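Local coordinates for protein glycoside Hydrolase (Bacteroides uniformis, PDB 5TA0) that probably hydrolyses agarose as a family 86 glycoside hydrolase, the form here being a variant holding an agarose oligosaccharide in its pocket, at residues A[223-227]-A[266-271]; A[256-260]-A[306-310]. All coordinates share one frame; numbering follows the deposited sequence.

Contact 1 of 2, residues A[223-227]-A[266-271]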
ATOM      1  N   PHE A 223      19.130  -2.061 -10.676  1.00  7.67           N
ATOM      2  CA  PHE A 223      19.347  -1.700  -9.267  1.00  7.73           C
ATOM      3  C   PHE A 223      20.472  -0.678  -9.093  1.00  8.27           C
ATOM      4  O   PHE A 223      20.328   0.291  -8.326  1.00  8.96           O
ATOM      5  CB  PHE A 223      19.526  -2.978  -8.431  1.00  7.66           C
ATOM      6  CG  PHE A 223      18.376  -3.922  -8.519  1.00  7.40           C
ATOM      7  CD1 PHE A 223      17.070  -3.481  -8.775  1.00  7.68           C
ATOM      8  CD2 PHE A 223      18.566  -5.292  -8.346  1.00  7.26           C
ATOM      9  CE1 PHE A 223      16.023  -4.357  -8.841  1.00  7.52           C
ATOM     10  CE2 PHE A 223      17.511  -6.175  -8.409  1.00  7.48           C
ATOM     11  CZ  PHE A 223      16.225  -5.708  -8.661  1.00  7.68           C
ATOM     12  N   GLU A 224      21.594  -0.887  -9.809  0.50  8.78           N
ATOM     13  CA  GLU A 224      22.707   0.073  -9.812  0.50  9.25           C
ATOM     14  C   GLU A 224      22.196   1.441 -10.260  0.50  8.43           C
ATOM     15  O   GLU A 224      22.525   2.458  -9.647  0.50  8.74           O
ATOM     16  CB  GLU A 224      23.886  -0.352 -10.740  0.50 10.48           C
ATOM     17  CG  GLU A 224      24.842  -1.422 -10.187  0.50 11.98           C
ATOM     18  CD  GLU A 224      26.017  -1.810 -11.108  0.70 14.61           C
ATOM     19  OE1 GLU A 224      26.429  -1.000 -11.966  0.70 17.73           O
ATOM     20  OE2 GLU A 224      26.457  -2.957 -10.962  0.70 17.22           O
ATOM     21  N   PHE A 225      21.392   1.454 -11.331  1.00  7.51           N
ATOM     22  CA  PHE A 225      20.782   2.687 -11.859  1.00  7.08           C
ATOM     23  C   PHE A 225      20.081   3.490 -10.763  1.00  7.24           C
ATOM     24  O   PHE A 225      20.175   4.707 -10.741  1.00  7.10           O
ATOM     25  CB  PHE A 225      19.842   2.270 -12.992  1.00  6.85           C
ATOM     26  CG  PHE A 225      18.956   3.341 -13.574  1.00  6.74           C
ATOM     27  CD1 PHE A 225      19.406   4.120 -14.627  1.00  6.81           C
ATOM     28  CD2 PHE A 225      17.635   3.467 -13.190  1.00  6.57           C
ATOM     29  CE1 PHE A 225      18.578   5.050 -15.222  1.00  6.72           C
ATOM     30  CE2 PHE A 225      16.808   4.381 -13.800  1.00  6.56           C
ATOM     31  CZ  PHE A 225      17.277   5.171 -14.818  1.00  6.67           C
ATOM     32  N   HIS A 226      19.415   2.822  -9.835  1.00  7.15           N
ATOM     33  CA  HIS A 226      18.749   3.528  -8.756  1.00  6.70           C
ATOM     34  C   HIS A 226      19.717   4.350  -7.889  1.00  6.90           C
ATOM     35  O   HIS A 226      19.402   5.473  -7.520  1.00  7.11           O
ATOM     36  CB  HIS A 226      17.945   2.576  -7.864  1.00  6.58           C
ATOM     37  CG  HIS A 226      16.603   2.218  -8.428  1.00  6.52           C
ATOM     38  ND1 HIS A 226      16.422   1.414  -9.527  1.00  6.65           N
ATOM     39  CD2 HIS A 226      15.361   2.592  -8.042  1.00  6.37           C
ATOM     40  CE1 HIS A 226      15.131   1.319  -9.800  1.00  6.86           C
ATOM     41  NE2 HIS A 226      14.461   2.004  -8.898  1.00  6.98           N
ATOM     42  N   SER A 227      20.874   3.801  -7.550  1.00  7.42           N
ATOM     43  CA  SER A 227      21.863   4.573  -6.772  1.00  7.63           C
ATOM     44  C   SER A 227      22.321   5.801  -7.545  1.00  7.76           C
ATOM     45  O   SER A 227      22.435   6.885  -6.992  1.00  8.18           O
ATOM     46  CB  SER A 227      23.060   3.710  -6.435  1.00  8.09           C
ATOM     47  OG  SER A 227      22.697   2.657  -5.544  1.00  9.78           O
ATOM     48  N   GLN A 266      18.791  -8.597  -4.093  1.00  7.64           N
ATOM     49  CA  GLN A 266      19.829  -7.845  -4.776  1.00  7.66           C
ATOM     50  C   GLN A 266      19.621  -6.352  -4.717  1.00  7.18           C
ATOM     51  O   GLN A 266      20.594  -5.604  -4.602  1.00  7.53           O
ATOM     52  CB  GLN A 266      19.960  -8.287  -6.248  1.00  8.22           C
ATOM     53  CG  GLN A 266      20.273  -9.761  -6.470  1.00  9.29           C
ATOM     54  CD  GLN A 266      21.517 -10.232  -5.749  1.00 10.40           C
ATOM     55  OE1 GLN A 266      22.516  -9.515  -5.657  1.00 11.51           O
ATOM     56  NE2 GLN A 266      21.442 -11.425  -5.191  1.00 12.64           N
ATOM     57  N   PHE A 267      18.366  -5.891  -4.820  1.00  6.95           N
ATOM     58  CA  PHE A 267      18.115  -4.467  -4.734  1.00  7.14           C
ATOM     59  C   PHE A 267      18.514  -3.911  -3.353  1.00  6.95           C
ATOM     60  O   PHE A 267      19.186  -2.889  -3.254  1.00  7.32           O
ATOM     61  CB  PHE A 267      16.657  -4.148  -5.017  1.00  7.00           C
ATOM     62  CG  PHE A 267      16.325  -2.684  -4.926  1.00  7.25           C
ATOM     63  CD1 PHE A 267      16.858  -1.761  -5.800  1.00  7.30           C
ATOM     64  CD2 PHE A 267      15.449  -2.223  -3.956  1.00  7.54           C
ATOM     65  CE1 PHE A 267      16.521  -0.416  -5.738  1.00  7.40           C
ATOM     66  CE2 PHE A 267      15.132  -0.877  -3.871  1.00  7.49           C
ATOM     67  CZ  PHE A 267      15.655   0.025  -4.749  1.00  7.62           C
ATOM     68  N   ILE A 268      18.164  -4.644  -2.292  1.00  6.98           N
ATOM     69  CA  ILE A 268      18.569  -4.239  -0.957  1.00  7.26           C
ATOM     70  C   ILE A 268      20.096  -4.248  -0.860  1.00  7.23           C
ATOM     71  O   ILE A 268      20.669  -3.293  -0.315  1.00  7.41           O
ATOM     72  CB  ILE A 268      17.881  -5.125   0.110  1.00  7.38           C
ATOM     73  CG1 ILE A 268      16.368  -4.805   0.130  1.00  7.61           C
ATOM     74  CG2 ILE A 268      18.521  -4.982   1.478  1.00  7.80           C
ATOM     75  CD1 ILE A 268      15.516  -5.795   0.905  1.00  7.79           C
ATOM     76  N   ASP A 269      20.741  -5.301  -1.382  1.00  7.70           N
ATOM     77  CA  ASP A 269      22.202  -5.395  -1.291  1.00  8.61           C
ATOM     78  C   ASP A 269      22.932  -4.308  -2.072  1.00  8.81           C
ATOM     79  O   ASP A 269      23.969  -3.835  -1.642  1.00  9.91           O
ATOM     80  CB  ASP A 269      22.682  -6.745  -1.809  1.00  8.79           C
ATOM     81  CG  ASP A 269      22.346  -7.906  -0.897  1.00  9.19           C
ATOM     82  OD1 ASP A 269      21.870  -7.711   0.247  1.00  9.03           O
ATOM     83  OD2 ASP A 269      22.535  -9.057  -1.334  1.00 10.91           O
ATOM     84  N   ILE A 270      22.385  -3.922  -3.214  1.00  8.59           N
ATOM     85  CA  ILE A 270      23.055  -2.978  -4.125  1.00  8.59           C
ATOM     86  C   ILE A 270      22.733  -1.527  -3.822  1.00  8.68           C
ATOM     87  O   ILE A 270      23.641  -0.690  -3.727  1.00 10.01           O
ATOM     88  CB  ILE A 270      22.688  -3.300  -5.580  1.00  8.81           C
ATOM     89  CG1 ILE A 270      23.314  -4.634  -5.988  1.00  8.90           C
ATOM     90  CG2 ILE A 270      23.145  -2.212  -6.548  1.00  9.08           C
ATOM     91  CD1 ILE A 270      22.652  -5.211  -7.234  1.00  9.15           C
ATOM     92  N   ALA A 271      21.438  -1.224  -3.676  1.00  8.19           N
ATOM     93  CA  ALA A 271      20.962   0.159  -3.626  1.00  8.04           C
ATOM     94  C   ALA A 271      20.275   0.485  -2.300  1.00  7.82           C
ATOM     95  O   ALA A 271      19.946   1.648  -2.085  1.00  8.01           O
ATOM     96  CB  ALA A 271      20.008   0.396  -4.782  1.00  8.07           C
TER
HETATM   97  O   HOH W   1      24.833   0.864  -6.218  1.00 24.20           O

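Contact 2 of 2, residues A[256-260]-A[306-310]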
ATOM      1  N   ASN A 256      11.100 -21.198  -6.436  1.00 10.89           N
ATOM      2  CA  ASN A 256      11.645 -21.676  -5.153  1.00 11.53           C
ATOM      3  C   ASN A 256      12.463 -20.613  -4.410  1.00 10.58           C
ATOM      4  O   ASN A 256      13.523 -20.876  -3.854  1.00 10.95           O
ATOM      5  CB  ASN A 256      12.505 -22.927  -5.365  1.00 13.52           C
ATOM      6  CG  ASN A 256      12.677 -23.741  -4.100  1.00 15.63           C
ATOM      7  OD1 ASN A 256      11.781 -23.793  -3.242  1.00 18.39           O
ATOM      8  ND2 ASN A 256      13.826 -24.394  -3.974  1.00 17.91           N
ATOM      9  N   PHE A 257      11.917 -19.397  -4.413  1.00  9.65           N
ATOM     10  CA  PHE A 257      12.566 -18.175  -3.893  1.00  9.43           C
ATOM     11  C   PHE A 257      13.741 -17.648  -4.676  1.00  9.47           C
ATOM     12  O   PHE A 257      14.390 -16.686  -4.252  1.00  9.59           O
ATOM     13  CB  PHE A 257      12.877 -18.239  -2.381  1.00  9.54           C
ATOM     14  CG  PHE A 257      11.647 -18.173  -1.527  1.00  9.91           C
ATOM     15  CD1 PHE A 257      10.920 -19.326  -1.216  1.00  9.77           C
ATOM     16  CD2 PHE A 257      11.168 -16.958  -1.054  1.00 10.02           C
ATOM     17  CE1 PHE A 257       9.770 -19.261  -0.448  1.00  9.83           C
ATOM     18  CE2 PHE A 257      10.010 -16.894  -0.295  1.00  9.84           C
ATOM     19  CZ  PHE A 257       9.320 -18.037   0.022  1.00  9.93           C
ATOM     20  N   GLY A 258      13.998 -18.221  -5.856  1.00  9.20           N
ATOM     21  CA  GLY A 258      14.928 -17.633  -6.780  1.00  8.71           C
ATOM     22  C   GLY A 258      14.535 -16.214  -7.191  1.00  8.36           C
ATOM     23  O   GLY A 258      15.383 -15.404  -7.484  1.00  9.08           O
ATOM     24  N   ARG A 259      13.234 -15.935  -7.222  1.00  8.49           N
ATOM     25  CA  ARG A 259      12.790 -14.570  -7.597  1.00  8.55           C
ATOM     26  C   ARG A 259      13.151 -13.549  -6.525  1.00  8.36           C
ATOM     27  O   ARG A 259      13.664 -12.468  -6.852  1.00  9.16           O
ATOM     28  CB  ARG A 259      11.317 -14.525  -7.938  1.00  8.67           C
ATOM     29  CG  ARG A 259      10.858 -13.163  -8.446  1.00  9.27           C
ATOM     30  CD  ARG A 259       9.591 -13.260  -9.237  1.00  9.61           C
ATOM     31  NE  ARG A 259       8.963 -11.957  -9.506  1.00  9.70           N
ATOM     32  CZ  ARG A 259       8.337 -11.626 -10.628  1.00 10.17           C
ATOM     33  NH1 ARG A 259       7.714 -10.449 -10.733  1.00 10.51           N
ATOM     34  NH2 ARG A 259       8.346 -12.427 -11.688  1.00 10.96           N
ATOM     35  N   TRP A 260      12.911 -13.904  -5.268  1.00  8.05           N
ATOM     36  CA  TRP A 260      13.416 -13.113  -4.148  1.00  7.97           C
ATOM     37  C   TRP A 260      14.926 -12.893  -4.267  1.00  8.03           C
ATOM     38  O   TRP A 260      15.441 -11.767  -4.178  1.00  7.54           O
ATOM     39  CB  TRP A 260      13.090 -13.779  -2.820  1.00  8.31           C
ATOM     40  CG  TRP A 260      13.903 -13.188  -1.701  1.00  8.36           C
ATOM     41  CD1 TRP A 260      15.040 -13.722  -1.164  1.00  8.26           C
ATOM     42  CD2 TRP A 260      13.703 -11.921  -1.048  1.00  8.22           C
ATOM     43  NE1 TRP A 260      15.562 -12.877  -0.208  1.00  8.56           N
ATOM     44  CE2 TRP A 260      14.761 -11.763  -0.131  1.00  8.23           C
ATOM     45  CE3 TRP A 260      12.737 -10.904  -1.153  1.00  8.53           C
ATOM     46  CZ2 TRP A 260      14.875 -10.647   0.693  1.00  8.26           C
ATOM     47  CZ3 TRP A 260      12.844  -9.798  -0.316  1.00  8.34           C
ATOM     48  CH2 TRP A 260      13.904  -9.682   0.590  1.00  8.14           C
ATOM     49  N   MET A 306       9.110 -10.023   4.646  1.00  7.46           N
ATOM     50  CA  MET A 306      10.378 -10.401   4.075  1.00  7.77           C
ATOM     51  C   MET A 306      11.246  -9.200   3.738  1.00  7.35           C
ATOM     52  O   MET A 306      12.442  -9.188   4.009  1.00  7.69           O
ATOM     53  CB  MET A 306      10.135 -11.270   2.840  1.00  8.33           C
ATOM     54  CG  MET A 306      11.350 -12.057   2.426  1.00  8.90           C
ATOM     55  SD  MET A 306      10.938 -13.504   1.419  1.00  9.42           S
ATOM     56  CE  MET A 306      12.482 -14.416   1.535  1.00  9.10           C
ATOM     57  N   ILE A 307      10.619  -8.154   3.185  1.00  6.96           N
ATOM     58  CA  ILE A 307      11.348  -6.903   2.936  1.00  7.15           C
ATOM     59  C   ILE A 307      11.919  -6.374   4.266  1.00  6.97           C
ATOM     60  O   ILE A 307      13.101  -6.043   4.361  1.00  7.26           O
ATOM     61  CB  ILE A 307      10.469  -5.843   2.262  1.00  7.54           C
ATOM     62  CG1 ILE A 307      10.079  -6.283   0.841  1.00  7.80           C
ATOM     63  CG2 ILE A 307      11.175  -4.516   2.215  1.00  7.93           C
ATOM     64  CD1 ILE A 307       9.042  -5.375   0.208  1.00  8.47           C
ATOM     65  N   GLU A 308      11.082  -6.314   5.302  1.00  6.94           N
ATOM     66  CA  GLU A 308      11.538  -5.783   6.595  1.00  7.30           C
ATOM     67  C   GLU A 308      12.640  -6.639   7.210  1.00  6.95           C
ATOM     68  O   GLU A 308      13.642  -6.095   7.677  1.00  7.29           O
ATOM     69  CB  GLU A 308      10.382  -5.704   7.572  1.00  8.15           C
ATOM     70  CG  GLU A 308       9.341  -4.661   7.212  1.00  8.82           C
ATOM     71  CD  GLU A 308       8.093  -4.721   8.079  1.00  9.51           C
ATOM     72  OE1 GLU A 308       7.128  -3.966   7.754  1.00 10.36           O
ATOM     73  OE2 GLU A 308       8.009  -5.536   9.036  1.00 10.38           O
ATOM     74  N   GLN A 309      12.443  -7.962   7.216  1.00  7.27           N
ATOM     75  CA  GLN A 309      13.422  -8.835   7.863  1.00  7.12           C
ATOM     76  C   GLN A 309      14.776  -8.805   7.167  1.00  6.93           C
ATOM     77  O   GLN A 309      15.819  -8.754   7.839  1.00  7.03           O
ATOM     78  CB  GLN A 309      12.898 -10.271   7.914  1.00  7.46           C
ATOM     79  CG  GLN A 309      13.895 -11.322   8.426  1.00  7.59           C
ATOM     80  CD  GLN A 309      14.187 -11.198   9.908  1.00  8.25           C
ATOM     81  OE1 GLN A 309      13.411 -11.632  10.751  1.00  9.10           O
ATOM     82  NE2 GLN A 309      15.311 -10.600  10.224  1.00  8.61           N
ATOM     83  N   TYR A 310      14.777  -8.843   5.828  1.00  7.27           N
ATOM     84  CA  TYR A 310      16.063  -8.803   5.123  1.00  7.29           C
ATOM     85  C   TYR A 310      16.715  -7.427   5.219  1.00  7.37           C
ATOM     86  O   TYR A 310      17.949  -7.316   5.346  1.00  7.82           O
ATOM     87  CB  TYR A 310      16.005  -9.340   3.693  1.00  7.77           C
ATOM     88  CG  TYR A 310      17.377  -9.472   3.116  1.00  7.67           C
ATOM     89  CD1 TYR A 310      17.821  -8.640   2.095  1.00  7.93           C
ATOM     90  CD2 TYR A 310      18.290 -10.350   3.669  1.00  7.94           C
ATOM     91  CE1 TYR A 310      19.117  -8.713   1.612  1.00  7.98           C
ATOM     92  CE2 TYR A 310      19.572 -10.455   3.190  1.00  8.39           C
ATOM     93  CZ  TYR A 310      19.993  -9.638   2.171  1.00  8.20           C
ATOM     94  OH  TYR A 310      21.279  -9.717   1.701  1.00  8.51           O
TER

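Contact 1 of 2, residues A[223-227]-A[266-271]
Phe223 turns one ring face to Phe267, whose CB stands 3.7 Å from the Phe223 ring centroid, only 5° off the normal, as a CH-pi contact. Ile270 CD1 lies at the edge of the same ring. Phe267 also directs its own edge at two faces: an offset edge-to-face pair with Phe223 and a steeper edge-to-face pair with His226, where CE1 of Phe267 comes within 3.8 Å of CG of His226. Phe267 swings its CG anti to the backbone N (chi1 179°), which sets its edge against the faces of Phe223 and His226. His226 ND1 is hydrogen-bonded to the backbone O of Leu222, one turn earlier. An alanine in place of Phe223 would strip the platform from Phe267 CB and is likely to leave a gap beside Ile270. Farther along, Ala271 CB fits 3.6 Å from Phe223 O, and a water donates to both Ser227 OG (2.9 Å) and Ile270 O (3.2 Å); Ser227 OG is also hydrogen-bonded to Asp274 OD2. The two segment axes approach to 8.8 Å and cross at -36°; the aromatic cluster between them joins helices 219-236 and 264-271, which flank strand 242-247 in sequence, as in an alpha/beta barrel.

Contact 2 of 2, residues A[256-260]-A[306-310]
Met306 lays its thioether over Trp260 and beside Phe257, two Met-aromatic contacts. Its CG is anti to the backbone N (chi1 -162°), and the chain beyond runs along one face of the Trp260 indole. CE sits 3.6 Å from the centroid of the five-membered ring, 4° off the normal, a CH-pi contact with the methyl nearly above the ring. SD lies over the same face, 4.3 Å from the centroid of the six-membered ring, and CG comes 3.9 Å from Trp260 CZ3, giving the long thioether contact along the indole's length. The contact with Phe257 is oblique: SD is 5.1 Å from the centroid of the Phe257 ring, and CE reaches Phe257 CD2 at 3.9 Å.

Phe257 occupies the N-cap position of helix 258-262, a short helix that comes between strands 242-247 and 277-285 of the parallel barrel sheet along the chain; helix 298-315, which carries Met306, follows the second of these strands. Leu536 of strand 523-538 touches both Phe257 and Trp260, and Ser633 of strand 631-642 touches Met306, so the contact lies where the barrel meets the mixed sheet containing these two strands.

Tyr310 meets the indole edge first with CB, 3.5 Å from Trp260 CZ2. The two six-membered rings stand almost perpendicular (89°) in an oblique pairing, with centroids 5.8 Å apart. Ile307 CA passes obliquely by Trp260 CH2.

No hydrogen bond joins the segments, and the polar ends find partners beyond them. Trp260 NE1 pairs with Tyr535 OH, and Tyr310 OH turns to helix 264-271, to Lys265 and probably Asp269.

How the contacts relate
Contacts 1 and 2 have centres 15 Å apart and interleave along the chain: 223-227, 256-260, 266-271, then 306-310. Helices 258-262 and 264-271 follow each other, so the region between strands 242-247 and 277-285 faces helix 219-236 on one front and helix 298-315 on another. The contacts touch directly: Asp269 OD1 lies 2.5 Å from Tyr310 OH, a probable hydrogen bond, while Ile268 packs against Tyr310 and Trp260. Together they form a continuous run of packing through three successive crossovers of the barrel. Contact 2 carries that run on to the mixed sheet of strands 523-538 and 631-642, linking the carbohydrate-binding barrel to it.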